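Local coordinates for protein apical membrane antigen 1 (Babesia divergens, PDB 4APM) that probably takes part in moving-junction formation during host cell invasion, as a membrane-tethered surface antigen of the parasite whose deposited piece spans three ectodomain domains, at residues Ile11-Tyr15 with Phe359-Thr365; Asp65-Ser71 with Gly79-Asp84; Lys195-Ala200 with Thr346-Leu352. One frame throughout, in Å; residues are numbered along the deposited sequence.

Contact 1 of 3, residues Ile11-Tyr15 with Phe359-Thr365; sequences IWGRY and FPCDIVT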
loop_
_atom_site.group_PDB
_atom_site.type_symbol
_atom_site.label_atom_id
_atom_site.label_comp_id
_atom_site.label_asym_id
_atom_site.label_seq_id
_atom_site.Cartn_x
_atom_site.Cartn_y
_atom_site.Cartn_z
ATOM N N ILE A 11 19.453 -10.696 -7.009
ATOM C CA ILE A 11 19.639 -10.874 -5.572
ATOM C C ILE A 11 18.514 -10.229 -4.734
ATOM O O ILE A 11 18.264 -10.629 -3.594
ATOM C CB ILE A 11 21.080 -10.544 -5.075
ATOM C CG1 ILE A 11 21.140 -9.207 -4.328
ATOM C CG2 ILE A 11 22.096 -10.619 -6.214
ATOM C CD1 ILE A 11 22.084 -9.221 -3.142
ATOM N N TRP A 12 17.759 -9.328 -5.355
ATOM C CA TRP A 12 16.600 -8.703 -4.710
ATOM C C TRP A 12 15.297 -9.440 -4.969
ATOM O O TRP A 12 14.279 -9.176 -4.313
ATOM C CB TRP A 12 16.485 -7.248 -5.153
ATOM C CG TRP A 12 17.397 -6.319 -4.398
ATOM C CD1 TRP A 12 18.594 -5.755 -4.836
ATOM C CD2 TRP A 12 17.181 -5.765 -3.059
ATOM N NE1 TRP A 12 19.120 -4.919 -3.878
ATOM C CE2 TRP A 12 18.324 -4.895 -2.782
ATOM C CE3 TRP A 12 16.185 -5.895 -2.101
ATOM C CZ2 TRP A 12 18.448 -4.206 -1.592
ATOM C CZ3 TRP A 12 16.337 -5.212 -0.890
ATOM C CH2 TRP A 12 17.450 -4.396 -0.642
ATOM N N GLY A 13 15.326 -10.386 -5.905
ATOM C CA GLY A 13 14.108 -10.939 -6.495
ATOM C C GLY A 13 13.126 -11.524 -5.497
ATOM O O GLY A 13 11.924 -11.365 -5.636
ATOM N N ARG A 14 13.628 -12.196 -4.475
ATOM C CA ARG A 14 12.741 -12.808 -3.500
ATOM C C ARG A 14 12.058 -11.747 -2.643
ATOM O O ARG A 14 10.832 -11.776 -2.476
ATOM C CB ARG A 14 13.471 -13.820 -2.626
ATOM C CG ARG A 14 12.521 -14.825 -1.996
ATOM C CD ARG A 14 13.257 -15.985 -1.331
ATOM N NE ARG A 14 13.129 -15.927 0.123
ATOM C CZ ARG A 14 14.087 -15.508 0.946
ATOM N NH1 ARG A 14 15.271 -15.140 0.465
ATOM N NH2 ARG A 14 13.869 -15.479 2.253
ATOM N N TYR A 15 12.848 -10.789 -2.152
ATOM C CA TYR A 15 12.347 -9.753 -1.264
ATOM C C TYR A 15 11.370 -8.812 -1.987
ATOM O O TYR A 15 10.455 -8.259 -1.375
ATOM C CB TYR A 15 13.513 -8.942 -0.674
ATOM C CG TYR A 15 13.088 -7.956 0.413
ATOM C CD1 TYR A 15 12.862 -8.381 1.736
ATOM C CD2 TYR A 15 12.925 -6.602 0.125
ATOM C CE1 TYR A 15 12.466 -7.478 2.728
ATOM C CE2 TYR A 15 12.568 -5.689 1.106
ATOM C CZ TYR A 15 12.312 -6.123 2.395
ATOM O OH TYR A 15 11.897 -5.197 3.345
ATOM N N PHE A 359 15.302 -1.877 6.817
ATOM C CA PHE A 359 16.015 -2.245 5.572
ATOM C C PHE A 359 16.588 -3.671 5.709
ATOM O O PHE A 359 16.991 -4.065 6.807
ATOM C CB PHE A 359 17.143 -1.227 5.276
ATOM C CG PHE A 359 17.779 -1.408 3.921
ATOM C CD1 PHE A 359 18.679 -2.425 3.704
ATOM C CD2 PHE A 359 17.384 -0.632 2.847
ATOM C CE1 PHE A 359 19.208 -2.647 2.453
ATOM C CE2 PHE A 359 17.899 -0.848 1.585
ATOM C CZ PHE A 359 18.827 -1.855 1.388
ATOM N N PRO A 360 16.549 -4.485 4.625
ATOM C CA PRO A 360 17.048 -5.854 4.828
ATOM C C PRO A 360 18.579 -5.951 4.690
ATOM O O PRO A 360 19.099 -6.186 3.597
ATOM C CB PRO A 360 16.328 -6.657 3.737
ATOM C CG PRO A 360 16.066 -5.671 2.653
ATOM C CD PRO A 360 15.868 -4.332 3.324
ATOM N N CYS A 361 19.272 -5.778 5.816
ATOM C CA CYS A 361 20.733 -5.636 5.852
ATOM C C CYS A 361 21.468 -6.745 5.148
ATOM O O CYS A 361 22.569 -6.537 4.644
ATOM C CB CYS A 361 21.208 -5.563 7.291
ATOM S SG CYS A 361 20.159 -4.491 8.271
ATOM N N ASP A 362 20.862 -7.922 5.091
ATOM C CA ASP A 362 21.535 -9.068 4.493
ATOM C C ASP A 362 21.588 -9.048 2.963
ATOM O O ASP A 362 22.269 -9.870 2.369
ATOM C CB ASP A 362 20.911 -10.379 4.981
ATOM C CG ASP A 362 19.413 -10.440 4.731
ATOM O OD1 ASP A 362 18.718 -9.430 4.985
ATOM O OD2 ASP A 362 18.928 -11.505 4.299
ATOM N N ILE A 363 20.844 -8.154 2.317
ATOM C CA ILE A 363 20.827 -8.119 0.836
ATOM C C ILE A 363 21.664 -6.935 0.338
ATOM O O ILE A 363 21.311 -5.775 0.550
ATOM C CB ILE A 363 19.384 -8.063 0.271
ATOM C CG1 ILE A 363 18.594 -9.317 0.659
ATOM C CG2 ILE A 363 19.382 -7.912 -1.246
ATOM C CD1 ILE A 363 17.087 -9.162 0.510
ATOM N N VAL A 364 22.817 -7.232 -0.252
ATOM C CA VAL A 364 23.877 -6.229 -0.385
ATOM C C VAL A 364 24.149 -5.929 -1.859
ATOM O O VAL A 364 24.378 -6.837 -2.651
ATOM C CB VAL A 364 25.181 -6.650 0.358
ATOM C CG1 VAL A 364 26.218 -5.536 0.310
ATOM C CG2 VAL A 364 24.886 -7.007 1.810
ATOM N N THR A 365 24.039 -4.654 -2.225
ATOM C CA THR A 365 24.271 -4.187 -3.598
ATOM C C THR A 365 24.715 -2.719 -3.536
ATOM O O THR A 365 24.499 -2.051 -2.540
ATOM C CB THR A 365 22.988 -4.270 -4.476
ATOM O OG1 THR A 365 21.920 -3.548 -3.846
ATOM C CG2 THR A 365 22.562 -5.716 -4.703
#
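W12 reaches from the N-terminal helix 8-16 into the loop F359-T365, where its indole is met on a face and along its edge. CG2 of I363 sits almost squarely over one face of the six-membered ring, 3.6 Å from its centroid, a CH-pi contact. That methyl lies anti to the backbone N of I363, while the other branch, CG1, ends in CD1 and runs to Y15 CB at 3.8 Å; one isoleucine thus serves two aromatic residues with its two arms. At the rim, W12 NE1 donates to T365 OG1 over 3.1 Å, nearly straight at 168° and within the indole plane. With chi1 of 55°, OG1 of T365 is turned between its own N and carbonyl carbon, and CG2 is left to lie against I11 CG1. The far corner of the indole, CH2, comes 3.5 Å from F359 CZ; the two ring planes are almost perpendicular. P360 CG touches both aromatic residues of the helix: it meets W12 CZ3 and stands over the centre of the Y15 ring, 3.8 Å from the centroid. I11 and I363 lie alongside each other, running opposite ways, with I11 CD1 3.6 Å from I363 CG2. The loop side is shaped by a type I turn from P360 to I363, closed by I363 N bonding to P360 O, and C361 within that turn is tied to C409 by a disulfide. W12 and F359 also touch L336 of strand 335-339, so the contact is a small aromatic-proline cluster, with CH-pi packing over ring faces, that clamps the N-terminal helix onto a disulfide-braced loop beside the seven-stranded mixed sheet.

Contact 2 of 3, residues Asp65-Ser71 with Gly79-Asp84; sequences DFLNRIS and GLAFPD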
loop_
_atom_site.group_PDB
_atom_site.type_symbol
_atom_site.label_atom_id
_atom_site.label_comp_id
_atom_site.label_asym_id
_atom_site.label_seq_id
_atom_site.Cartn_x
_atom_site.Cartn_y
_atom_site.Cartn_z
ATOM N N ASP A 65 -19.289 8.469 9.503
ATOM C CA ASP A 65 -18.276 7.411 9.413
ATOM C C ASP A 65 -18.773 6.249 8.542
ATOM O O ASP A 65 -19.921 5.798 8.697
ATOM C CB ASP A 65 -17.871 6.891 10.787
ATOM C CG ASP A 65 -16.771 5.835 10.704
ATOM O OD1 ASP A 65 -15.651 6.164 10.256
ATOM O OD2 ASP A 65 -17.021 4.676 11.069
ATOM N N PHE A 66 -17.941 5.816 7.587
ATOM C CA PHE A 66 -18.394 4.865 6.591
ATOM C C PHE A 66 -18.752 3.511 7.184
ATOM O O PHE A 66 -19.477 2.754 6.563
ATOM C CB PHE A 66 -17.445 4.747 5.391
ATOM C CG PHE A 66 -16.167 3.970 5.663
ATOM C CD1 PHE A 66 -15.346 4.283 6.748
ATOM C CD2 PHE A 66 -15.760 2.965 4.786
ATOM C CE1 PHE A 66 -14.176 3.573 6.980
ATOM C CE2 PHE A 66 -14.569 2.274 4.992
ATOM C CZ PHE A 66 -13.777 2.579 6.087
ATOM N N LEU A 67 -18.331 3.262 8.423
ATOM C CA LEU A 67 -18.640 2.000 9.092
ATOM C C LEU A 67 -19.987 2.006 9.835
ATOM O O LEU A 67 -20.391 0.976 10.391
ATOM C CB LEU A 67 -17.495 1.556 10.025
ATOM C CG LEU A 67 -16.113 1.268 9.387
ATOM C CD1 LEU A 67 -15.118 0.590 10.342
ATOM C CD2 LEU A 67 -16.243 0.464 8.102
ATOM N N ASN A 68 -20.694 3.141 9.827
ATOM C CA ASN A 68 -22.114 3.155 10.268
ATOM C C ASN A 68 -22.954 2.317 9.333
ATOM O O ASN A 68 -22.641 2.232 8.147
ATOM C CB ASN A 68 -22.664 4.582 10.270
ATOM C CG ASN A 68 -22.034 5.423 11.330
ATOM O OD1 ASN A 68 -21.137 4.961 12.021
ATOM N ND2 ASN A 68 -22.446 6.679 11.432
ATOM N N ARG A 69 -24.048 1.746 9.832
ATOM C CA ARG A 69 -24.946 0.987 8.963
ATOM C C ARG A 69 -25.590 1.879 7.912
ATOM O O ARG A 69 -25.906 3.031 8.176
ATOM C CB ARG A 69 -26.035 0.294 9.777
ATOM C CG ARG A 69 -25.506 -0.563 10.899
ATOM C CD ARG A 69 -26.569 -1.515 11.407
ATOM N NE ARG A 69 -26.052 -2.260 12.543
ATOM C CZ ARG A 69 -25.495 -3.465 12.461
ATOM N NH1 ARG A 69 -25.446 -4.119 11.297
ATOM N NH2 ARG A 69 -25.023 -4.035 13.555
ATOM N N ILE A 70 -25.841 1.321 6.739
ATOM C CA ILE A 70 -26.528 2.037 5.671
ATOM C C ILE A 70 -27.991 2.259 6.078
ATOM O O ILE A 70 -28.726 3.015 5.444
ATOM C CB ILE A 70 -26.430 1.244 4.353
ATOM C CG1 ILE A 70 -26.723 2.122 3.147
ATOM C CG2 ILE A 70 -27.311 0.004 4.386
ATOM C CD1 ILE A 70 -26.410 1.430 1.833
ATOM N N SER A 71 -28.388 1.622 7.171
ATOM C CA SER A 71 -29.773 1.657 7.617
ATOM C C SER A 71 -29.931 2.382 8.977
ATOM O O SER A 71 -30.921 2.189 9.678
ATOM C CB SER A 71 -30.314 0.231 7.713
ATOM O OG SER A 71 -29.566 -0.502 8.667
ATOM N N GLY A 79 -23.850 5.095 6.991
ATOM C CA GLY A 79 -22.582 4.767 6.370
ATOM C C GLY A 79 -22.815 3.761 5.271
ATOM O O GLY A 79 -23.873 3.755 4.643
ATOM N N LEU A 80 -21.863 2.844 5.126
ATOM C CA LEU A 80 -21.804 1.909 4.012
ATOM C C LEU A 80 -21.934 0.472 4.517
ATOM O O LEU A 80 -21.997 -0.480 3.713
ATOM C CB LEU A 80 -20.450 2.050 3.322
ATOM C CG LEU A 80 -20.295 2.842 2.026
ATOM C CD1 LEU A 80 -21.334 3.933 1.897
ATOM C CD2 LEU A 80 -18.878 3.371 1.877
ATOM N N ALA A 81 -21.900 0.316 5.841
ATOM C CA ALA A 81 -21.866 -0.996 6.482
ATOM C C ALA A 81 -23.179 -1.745 6.329
ATOM O O ALA A 81 -24.260 -1.131 6.267
ATOM C CB ALA A 81 -21.521 -0.852 7.957
ATOM N N PHE A 82 -23.089 -3.075 6.296
ATOM C CA PHE A 82 -24.278 -3.924 6.314
ATOM C C PHE A 82 -25.370 -3.444 7.271
ATOM O O PHE A 82 -25.086 -3.153 8.443
ATOM C CB PHE A 82 -23.901 -5.364 6.630
ATOM C CG PHE A 82 -24.069 -6.293 5.468
ATOM C CD1 PHE A 82 -23.429 -6.037 4.262
ATOM C CD2 PHE A 82 -24.886 -7.411 5.566
ATOM C CE1 PHE A 82 -23.602 -6.878 3.175
ATOM C CE2 PHE A 82 -25.054 -8.257 4.487
ATOM C CZ PHE A 82 -24.407 -7.993 3.291
ATOM N N PRO A 83 -26.639 -3.413 6.796
ATOM C CA PRO A 83 -27.751 -3.171 7.731
ATOM C C PRO A 83 -27.859 -4.261 8.804
ATOM O O PRO A 83 -27.160 -5.292 8.735
ATOM C CB PRO A 83 -28.991 -3.169 6.831
ATOM C CG PRO A 83 -28.607 -3.956 5.630
ATOM C CD PRO A 83 -27.112 -3.822 5.460
ATOM N N ASP A 84 -28.675 -4.005 9.823
ATOM C CA ASP A 84 -28.870 -4.976 10.900
ATOM C C ASP A 84 -29.969 -5.981 10.580
ATOM O O ASP A 84 -30.230 -6.868 11.374
ATOM C CB ASP A 84 -29.158 -4.281 12.230
ATOM C CG ASP A 84 -30.279 -3.265 12.130
ATOM O OD1 ASP A 84 -30.648 -2.871 10.999
ATOM O OD2 ASP A 84 -30.766 -2.822 13.190
#
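R69 and A81 face each other across a single beta bridge, their CA atoms 4.4 Å apart, with backbone bonds running in both directions around it. A81 N donates to N68 O, and A81 O receives I70 N at 3.0 Å, the donor lying in the carbonyl plane. Beyond the bridge, L80 N gives to F66 O over 2.8 Å, and G79 N reaches R69 O from well above that carbonyl's plane, a less favourable approach. G79 is buried under this network: its CA packs directly against the carbonyl oxygens of D65, F66 and N68, coming to 3.1 Å from N68 O. I70 CA adds a CH...O contact to G79 O. The two segments are irregular pieces of one long excursion between strands 56-60 and 111-112, and they pack on the five-stranded antiparallel sheet: the backbone of F82 bonds to I161 of strand 158-161, that of L80 to F163, and F66 and L67 touch V151 of strand 150-153. A type I turn from D65 to N68, closed by N68 N on D65 O, shapes the first segment. R69 extends from CG to NE past F82 O toward D84 and brings NH1 to F82 O at 3.0 Å, the bond bent to 136° and the donor above the carbonyl plane. The same NH1 also bonds to S109 O, so backbone oxygens from two parts of the chain share it. D84 lies over one face of the guanidinium, where CB is 3.7 Å from R69 NE, but its carboxylate stays apart from the charged nitrogens. D84 OD1 instead takes a weak, 3.5 Å bond from S71 OG. The amide ND2 of N68 turns to D77 O, within the residues linking the segments. F66 CB meets L80 CD2, and both side chains continue onto I58 of strand 56-60.

Contact 3 of 3, residues Lys195-Ala200 with Thr346-Leu352; sequences KSGIDA and TAVGSPL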
loop_
_atom_site.group_PDB
_atom_site.type_symbol
_atom_site.label_atom_id
_atom_site.label_comp_id
_atom_site.label_asym_id
_atom_site.label_seq_id
_atom_site.Cartn_x
_atom_site.Cartn_y
_atom_site.Cartn_z
ATOM N N LYS A 195 -6.623 7.769 2.210
ATOM C CA LYS A 195 -5.635 7.106 3.029
ATOM C C LYS A 195 -5.494 7.890 4.334
ATOM O O LYS A 195 -5.177 9.082 4.322
ATOM C CB LYS A 195 -4.292 7.114 2.305
ATOM C CG LYS A 195 -3.251 6.150 2.882
ATOM C CD LYS A 195 -3.472 4.706 2.449
ATOM C CE LYS A 195 -2.160 3.933 2.409
ATOM N NZ LYS A 195 -2.334 2.442 2.310
ATOM N N SER A 196 -5.802 7.250 5.455
ATOM C CA SER A 196 -5.928 8.010 6.680
ATOM C C SER A 196 -4.958 7.513 7.704
ATOM O O SER A 196 -4.986 6.350 8.069
ATOM C CB SER A 196 -7.341 7.924 7.233
ATOM O OG SER A 196 -7.275 8.040 8.630
ATOM N N GLY A 197 -4.090 8.399 8.162
ATOM C CA GLY A 197 -3.131 8.050 9.188
ATOM C C GLY A 197 -3.781 7.554 10.467
ATOM O O GLY A 197 -3.368 6.537 11.011
ATOM N N ILE A 198 -4.801 8.253 10.962
ATOM C CA ILE A 198 -5.356 7.872 12.249
ATOM C C ILE A 198 -6.231 6.648 12.130
ATOM O O ILE A 198 -6.545 6.011 13.135
ATOM C CB ILE A 198 -6.204 8.979 12.874
ATOM C CG1 ILE A 198 -7.435 9.260 12.006
ATOM C CG2 ILE A 198 -5.351 10.215 13.144
ATOM C CD1 ILE A 198 -8.242 10.422 12.511
ATOM N N ASP A 199 -6.677 6.342 10.911
ATOM C CA ASP A 199 -7.357 5.081 10.684
ATOM C C ASP A 199 -6.418 4.036 10.109
ATOM O O ASP A 199 -6.833 3.146 9.355
ATOM C CB ASP A 199 -8.624 5.285 9.859
ATOM C CG ASP A 199 -9.814 5.688 10.733
ATOM O OD1 ASP A 199 -9.877 5.239 11.904
ATOM O OD2 ASP A 199 -10.692 6.447 10.268
ATOM N N ALA A 200 -5.136 4.159 10.432
ATOM C CA ALA A 200 -4.139 3.300 9.811
ATOM C C ALA A 200 -4.433 1.838 10.158
ATOM O O ALA A 200 -3.894 0.931 9.560
ATOM C CB ALA A 200 -2.755 3.675 10.277
ATOM N N THR A 346 4.123 2.136 0.056
ATOM C CA THR A 346 3.252 1.707 -1.033
ATOM C C THR A 346 1.786 2.050 -0.740
ATOM O O THR A 346 1.423 2.322 0.431
ATOM C CB THR A 346 3.372 0.199 -1.356
ATOM O OG1 THR A 346 2.562 -0.541 -0.457
ATOM C CG2 THR A 346 4.812 -0.317 -1.274
ATOM N N ALA A 347 0.974 2.090 -1.805
ATOM C CA ALA A 347 -0.437 2.433 -1.690
ATOM C C ALA A 347 -1.252 1.406 -0.863
ATOM O O ALA A 347 -2.369 1.721 -0.429
ATOM C CB ALA A 347 -1.069 2.599 -3.076
ATOM N N VAL A 348 -0.754 0.178 -0.680
ATOM C CA VAL A 348 -1.571 -0.781 0.114
ATOM C C VAL A 348 -1.179 -0.811 1.581
ATOM O O VAL A 348 -1.984 -1.215 2.444
ATOM C CB VAL A 348 -1.565 -2.225 -0.440
ATOM C CG1 VAL A 348 -2.097 -2.269 -1.862
ATOM C CG2 VAL A 348 -0.181 -2.820 -0.371
ATOM N N GLY A 349 0.049 -0.357 1.855
ATOM C CA GLY A 349 0.691 -0.548 3.143
ATOM C C GLY A 349 0.391 0.577 4.111
ATOM O O GLY A 349 -0.174 1.608 3.748
ATOM N N SER A 350 0.800 0.382 5.349
ATOM C CA SER A 350 0.647 1.403 6.349
ATOM C C SER A 350 1.153 2.787 5.896
ATOM O O SER A 350 2.218 2.904 5.288
ATOM C CB SER A 350 1.368 0.998 7.633
ATOM O OG SER A 350 0.990 1.936 8.629
ATOM N N PRO A 351 0.397 3.832 6.207
ATOM C CA PRO A 351 0.871 5.223 6.044
ATOM C C PRO A 351 1.836 5.743 7.147
ATOM O O PRO A 351 2.289 6.899 7.069
ATOM C CB PRO A 351 -0.439 6.031 6.113
ATOM C CG PRO A 351 -1.319 5.222 7.036
ATOM C CD PRO A 351 -1.009 3.772 6.682
ATOM N N LEU A 352 2.103 4.937 8.182
ATOM C CA LEU A 352 2.803 5.413 9.413
ATOM C C LEU A 352 4.247 5.004 9.417
ATOM O O LEU A 352 4.545 3.808 9.299
ATOM C CB LEU A 352 2.179 4.793 10.668
ATOM C CG LEU A 352 0.713 5.038 10.932
ATOM C CD1 LEU A 352 0.334 4.516 12.326
ATOM C CD2 LEU A 352 0.431 6.531 10.769
#
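Neither loop pairs its backbone with the other: K195-A200 leaves strand 191-195 through a type I turn from G197 to A200, and its nearest approach to T346-L352 is G197 to P351, 5.8 Å between CA atoms. The bridging is done by K195. Its CG stands anti to the backbone N, and the chain bends at chi2 and then runs on extended to bring NZ to two carbonyls. G349 O receives NZ at 2.7 Å, the donor tilted moderately from that carbonyl's plane. A347 O lies 2.8 Å from the same NZ, which approaches from well above its plane. M54 O accepts a third bond from NZ. Farther along, A200 CB packs against both P351 CG (3.9 Å) and L352 CG, while L352 CD2 lies against G197 O. S350 OG accepts from L352 N at 3.2 Å in an ST turn and also bonds D355. Three main-chain oxygens accept from the ammonium of buried K195, without a carboxylate in that set; their combined dipoles would be expected to stabilise its positive charge, and the lysine cross-links strand 53-54 with the turn after strand 342-346.

Of the three, contact 1 joins the parts farthest apart in sequence, and contacts 2 and 3 follow one another within the span it closes. Contact 3 is central, its centre about 7 Å from the chain's centre, and about 24 and 22 Å, centre to centre, from contacts 1 and 2; its nearest atoms are about 5 Å from those of contact 2. Contacts 1 and 3 share the long connection between strands 342-346 and 367-368, whereas contact 2 borders the five-stranded sheet that strands 53-54 and 202-205, flanking contact 3, also join. Contact 1 ties helix 8-16 to a loop late in the chain; contact 2 lies across the chain's centre from it, 44 Å between centres.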